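Local atomic coordinates of thiamine pyrophosphokinase (Saccharomyces cerevisiae, PDB entry 1IG0), a protein that catalyses the transfer of a pyrophosphate group from ATP to thiamine, making thiamine diphosphate and AMP, and works as a homodimer. Residues Val131-Leu136 / Lys163-Leu168; Ile117-Gln122 / His157-Glu162. One frame throughout, in Å; residues are numbered along the deposited sequence.

In the fold
Both contacts lie in the catalytic domain, with centres about 10 Å apart. Strand 115-118 is the outermost strand, within this chain, of the large mixed sheet, next to strand 93-96. Contact 2 joins that strand and the residues after it to the loop that leads into helix 164-175. Contact 1 packs the start of that helix on helix 126-139. The two meet at two points. Gln119 OE1 lies 3.0 Å from Ile165 N, a probable hydrogen bond. Ile165 CD1 also touches Ile159 CD1, at 3.6 Å. A bound thiamine sits beside Gln122 at the far end of contact 2. The side chain of His166 in contact 1 is about 11 Å from it, nearest atoms.

Contact 1 (Val131-Leu136 / Lys163-Leu168); sequences VNLISL and KGIHTL
Asn132 reaches across from helix 126-139 to Ile165 and His166 on helix 164-175. Its CB rests on Ile165 CG2 at 3.7 Å. CG lies beside the backbone N and anti to the carbonyl carbon (chi1 -81°), and comes within 4.1 Å of His166 ND1. At the tip, OD1 accepts a hydrogen bond from His166 ND1 at 2.9 Å. The bond is fairly straight, 159° at the hydrogen. OD1 meets the imidazole at its edge, close to the ring plane, and the amide and ring planes are 29° apart. The same Ile165 CG2 also lies against the backbone N of Leu133. Further along, Leu136 spreads its two methyls over the other helix. CD1 sits 3.6 Å from Ile165 O and 3.9 Å from Leu168 CB, while CD2 lies by Leu168 O. The Leu136 and Leu168 side chains cross at about a right angle. Phe143 of helix 141-148 packs on Leu133, Leu136, Ile165 and Leu168. Leu133 and Ile165 also touch Ile95 of strand 93-96, so this is helix-helix packing against the sheet of the catalytic domain. One side-chain hydrogen bond joins this aliphatic packing. It gives the amide oxygen of the buried Asn132 a donor and implies a proton on His166 ND1.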
# COMPACT_ATOMS: atom_id res chain seq x y z
N VAL B 131 0.86 14.57 14.08
CA VAL B 131 2.19 15.16 13.89
C VAL B 131 2.23 16.63 14.30
O VAL B 131 3.24 17.11 14.80
CB VAL B 131 2.68 15.01 12.42
CG1 VAL B 131 2.92 13.54 12.11
CG2 VAL B 131 1.66 15.59 11.47
N ASN B 132 1.13 17.35 14.08
CA ASN B 132 1.08 18.75 14.49
C ASN B 132 1.18 18.78 16.01
O ASN B 132 1.91 19.58 16.59
CB ASN B 132 -0.24 19.41 14.06
CG ASN B 132 -0.24 19.83 12.60
OD1 ASN B 132 -1.21 20.41 12.11
ND2 ASN B 132 0.85 19.54 11.90
N LEU B 133 0.43 17.89 16.65
CA LEU B 133 0.42 17.77 18.11
C LEU B 133 1.80 17.40 18.63
O LEU B 133 2.29 17.99 19.59
CB LEU B 133 -0.58 16.69 18.54
CG LEU B 133 -0.50 16.22 19.99
CD1 LEU B 133 -0.84 17.38 20.93
CD2 LEU B 133 -1.47 15.06 20.20
N ILE B 134 2.42 16.41 17.99
CA ILE B 134 3.74 15.95 18.39
C ILE B 134 4.77 17.08 18.34
O ILE B 134 5.56 17.25 19.27
CB ILE B 134 4.21 14.79 17.49
CG1 ILE B 134 3.33 13.56 17.76
CG2 ILE B 134 5.68 14.46 17.77
CD1 ILE B 134 3.52 12.43 16.78
N SER B 135 4.75 17.86 17.26
CA SER B 135 5.70 18.97 17.13
C SER B 135 5.45 20.01 18.22
O SER B 135 6.39 20.52 18.83
CB SER B 135 5.57 19.62 15.76
OG SER B 135 6.62 20.56 15.56
N LEU B 136 4.18 20.32 18.47
CA LEU B 136 3.83 21.29 19.50
C LEU B 136 4.33 20.80 20.86
O LEU B 136 4.89 21.57 21.64
CB LEU B 136 2.31 21.49 19.55
CG LEU B 136 1.69 22.37 18.46
CD1 LEU B 136 0.17 22.29 18.54
CD2 LEU B 136 2.17 23.81 18.63
N LYS B 163 -10.09 23.20 14.68
CA LYS B 163 -8.74 23.02 14.15
C LYS B 163 -7.67 23.69 15.01
O LYS B 163 -6.62 24.08 14.50
CB LYS B 163 -8.69 23.59 12.73
CG LYS B 163 -9.20 25.02 12.65
CD LYS B 163 -9.34 25.49 11.22
CE LYS B 163 -9.96 26.88 11.17
NZ LYS B 163 -10.17 27.34 9.77
N GLY B 164 -7.93 23.80 16.31
CA GLY B 164 -6.98 24.44 17.21
C GLY B 164 -5.55 23.95 17.11
O GLY B 164 -4.62 24.75 17.06
N ILE B 165 -5.35 22.63 17.09
CA ILE B 165 -4.00 22.08 17.01
C ILE B 165 -3.26 22.55 15.76
O ILE B 165 -2.06 22.81 15.81
CB ILE B 165 -4.02 20.53 17.03
CG1 ILE B 165 -4.54 20.04 18.39
CG2 ILE B 165 -2.62 19.99 16.79
CD1 ILE B 165 -3.65 20.42 19.57
N HIS B 166 -3.97 22.68 14.64
CA HIS B 166 -3.34 23.14 13.41
C HIS B 166 -3.04 24.63 13.50
O HIS B 166 -1.98 25.08 13.06
CB HIS B 166 -4.22 22.88 12.19
CG HIS B 166 -3.54 23.17 10.89
ND1 HIS B 166 -2.52 22.39 10.39
CD2 HIS B 166 -3.70 24.19 10.01
CE1 HIS B 166 -2.08 22.91 9.26
NE2 HIS B 166 -2.78 24.00 9.00
N THR B 167 -3.97 25.39 14.05
CA THR B 167 -3.79 26.83 14.20
C THR B 167 -2.57 27.10 15.08
O THR B 167 -1.72 27.93 14.75
CB THR B 167 -5.03 27.50 14.83
OG1 THR B 167 -6.19 27.18 14.05
CG2 THR B 167 -4.85 29.01 14.89
N LEU B 168 -2.49 26.40 16.20
CA LEU B 168 -1.38 26.55 17.13
C LEU B 168 -0.08 26.11 16.47
O LEU B 168 0.96 26.73 16.66
CB LEU B 168 -1.62 25.74 18.40
CG LEU B 168 -2.76 26.19 19.31
CD1 LEU B 168 -2.92 25.22 20.47
CD2 LEU B 168 -2.46 27.59 19.83

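Contact 2 (Ile117-Gln122 / His157-Glu162). With VIB (3-(4-amino-2-methyl-pyrimidin-5-ylmethyl)-5-(2-hydroxy-ethyl)-4-methyl-thiazol-3-ium), chain D.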
# COMPACT_ATOMS: atom_id res chain seq x y z
N ILE B 117 -7.47 15.02 23.35
CA ILE B 117 -7.78 16.24 22.61
C ILE B 117 -8.72 15.98 21.44
O ILE B 117 -8.45 15.14 20.58
CB ILE B 117 -6.48 16.88 22.06
CG1 ILE B 117 -5.51 17.17 23.20
CG2 ILE B 117 -6.82 18.16 21.31
CD1 ILE B 117 -4.15 17.62 22.75
N LYS B 118 -9.83 16.72 21.42
CA LYS B 118 -10.82 16.57 20.37
C LYS B 118 -10.61 17.62 19.28
O LYS B 118 -10.41 18.80 19.56
CB LYS B 118 -12.23 16.69 20.96
CG LYS B 118 -13.37 16.53 19.96
CD LYS B 118 -14.70 16.35 20.69
CE LYS B 118 -15.88 16.24 19.73
NZ LYS B 118 -16.17 17.53 19.05
N GLN B 119 -10.65 17.17 18.03
CA GLN B 119 -10.49 18.03 16.85
C GLN B 119 -11.51 17.53 15.84
O GLN B 119 -11.41 16.40 15.35
CB GLN B 119 -9.07 17.93 16.29
CG GLN B 119 -8.01 18.55 17.19
CD GLN B 119 -8.06 20.07 17.19
OE1 GLN B 119 -7.50 20.73 16.31
NE2 GLN B 119 -8.75 20.64 18.17
N THR B 120 -12.49 18.37 15.51
CA THR B 120 -13.56 17.99 14.60
C THR B 120 -13.37 18.22 13.10
O THR B 120 -14.12 17.68 12.30
CB THR B 120 -14.88 18.68 14.99
OG1 THR B 120 -14.76 20.09 14.77
CG2 THR B 120 -15.19 18.44 16.46
N THR B 121 -12.38 19.02 12.72
CA THR B 121 -12.17 19.30 11.30
C THR B 121 -12.05 18.05 10.44
O THR B 121 -11.30 17.12 10.76
CB THR B 121 -10.92 20.17 11.07
OG1 THR B 121 -10.83 20.51 9.68
CG2 THR B 121 -9.65 19.42 11.48
N GLN B 122 -12.80 18.04 9.34
CA GLN B 122 -12.77 16.92 8.41
C GLN B 122 -11.92 17.28 7.20
O GLN B 122 -12.05 16.67 6.14
CB GLN B 122 -14.19 16.57 7.96
CG GLN B 122 -15.08 16.01 9.05
CD GLN B 122 -14.45 14.85 9.78
OE1 GLN B 122 -13.83 15.02 10.83
NE2 GLN B 122 -14.58 13.65 9.22
N HIS B 157 -8.83 21.17 27.06
CA HIS B 157 -7.52 21.70 27.43
C HIS B 157 -7.21 23.07 26.81
O HIS B 157 -6.05 23.40 26.58
CB HIS B 157 -6.44 20.69 27.04
CG HIS B 157 -6.58 19.37 27.74
ND1 HIS B 157 -6.28 19.20 29.07
CD2 HIS B 157 -7.02 18.17 27.29
CE1 HIS B 157 -6.53 17.95 29.42
NE2 HIS B 157 -6.97 17.30 28.36
N GLY B 158 -8.26 23.84 26.54
CA GLY B 158 -8.07 25.17 25.97
C GLY B 158 -7.73 25.19 24.50
O GLY B 158 -7.33 26.22 23.96
N ILE B 159 -7.90 24.05 23.83
CA ILE B 159 -7.61 23.95 22.41
C ILE B 159 -8.90 24.10 21.60
O ILE B 159 -9.87 23.39 21.84
CB ILE B 159 -6.96 22.59 22.08
CG1 ILE B 159 -5.69 22.42 22.92
CG2 ILE B 159 -6.63 22.51 20.60
CD1 ILE B 159 -5.07 21.04 22.83
N GLU B 160 -8.90 25.04 20.65
CA GLU B 160 -10.07 25.28 19.82
C GLU B 160 -10.51 23.96 19.18
O GLU B 160 -9.73 23.29 18.50
CB GLU B 160 -9.75 26.33 18.76
CG GLU B 160 -10.97 26.87 18.03
CD GLU B 160 -11.36 26.00 16.85
OE1 GLU B 160 -12.57 25.87 16.58
OE2 GLU B 160 -10.45 25.47 16.18
N LEU B 161 -11.77 23.60 19.40
CA LEU B 161 -12.35 22.35 18.91
C LEU B 161 -12.26 21.97 17.43
O LEU B 161 -12.02 20.80 17.12
CB LEU B 161 -13.82 22.27 19.35
CG LEU B 161 -14.04 21.89 20.81
CD1 LEU B 161 -15.52 22.00 21.16
CD2 LEU B 161 -13.54 20.47 21.04
N GLU B 162 -12.45 22.91 16.52
CA GLU B 162 -12.40 22.57 15.11
C GLU B 162 -11.01 22.25 14.56
O GLU B 162 -10.78 21.16 14.04
CB GLU B 162 -13.01 23.69 14.25
CG GLU B 162 -13.15 23.31 12.78
CD GLU B 162 -13.60 24.46 11.91
OE1 GLU B 162 -14.52 25.20 12.32
OE2 GLU B 162 -13.05 24.62 10.80
CM2 VIB D . -10.81 16.92 -1.50
N4A VIB D . -12.19 17.26 3.24
CM4 VIB D . -13.20 13.00 6.01
O1 VIB D . -8.84 11.49 7.58
C7 VIB D . -10.23 11.37 7.91
C6 VIB D . -10.86 12.78 7.99
C2 VIB D . -10.28 14.54 4.56
S1 VIB D . -9.26 14.19 5.99
C5 VIB D . -10.78 13.44 6.62
C4 VIB D . -11.80 13.55 5.73
N3 VIB D . -11.47 14.15 4.64
C7A VIB D . -12.42 14.38 3.51
C4A VIB D . -11.91 16.45 2.12
N3A VIB D . -11.52 17.06 0.91
C2A VIB D . -11.23 16.27 -0.21
N1A VIB D . -11.33 14.87 -0.12
C6A VIB D . -11.72 14.26 1.08
C5A VIB D . -12.01 15.04 2.21
O HOH W 1 -13.35 22.11 9.04
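Residues 117-122 run from the end of strand 115-118 to the thiamine pocket at Gln122, with the loop 157-162 beside them. The two segments point nearly the same way, 10° apart. At the strand end, Ile117 CD1 meets Ile159 CD1 at 3.5 Å, and these side chains cross at about a right angle. Gln119 is bent at chi2 (-72°), which turns CD back toward its own backbone. Its NE2 donates two hydrogen bonds, to Glu160 O at 2.8 Å and to Lys118 O at 2.8 Å. Both acceptors lie close to the amide plane, so the two bonds fix the turn of the amide. Gln119 OE1 is used as well, by Ile165 N in the first turn of helix 164-175. Through the backbone, Ile117 and Gln119 still bond to strand 93-96 of the central sheet, at Ile94 and Gly96. Beyond the strand, two backbone bonds tie the segments together: Thr120 N to Leu161 O, and Thr121 N to Glu162 O. Leu161 O also takes a CA-H...O contact from Gln119 CA at 3.2 Å. Glu160 OE1 accepts from Glu162 N from above the carboxylate plane, while OE2 takes Lys163 N. A water links Thr121 OG1 to Glu162 OE2, donating to the carboxylate. Gln122 O accepts a hydrogen bond from N4A of the bound thiamine at 3.0 Å, and Trp270 of the second subunit packs on the Gln122 side chain.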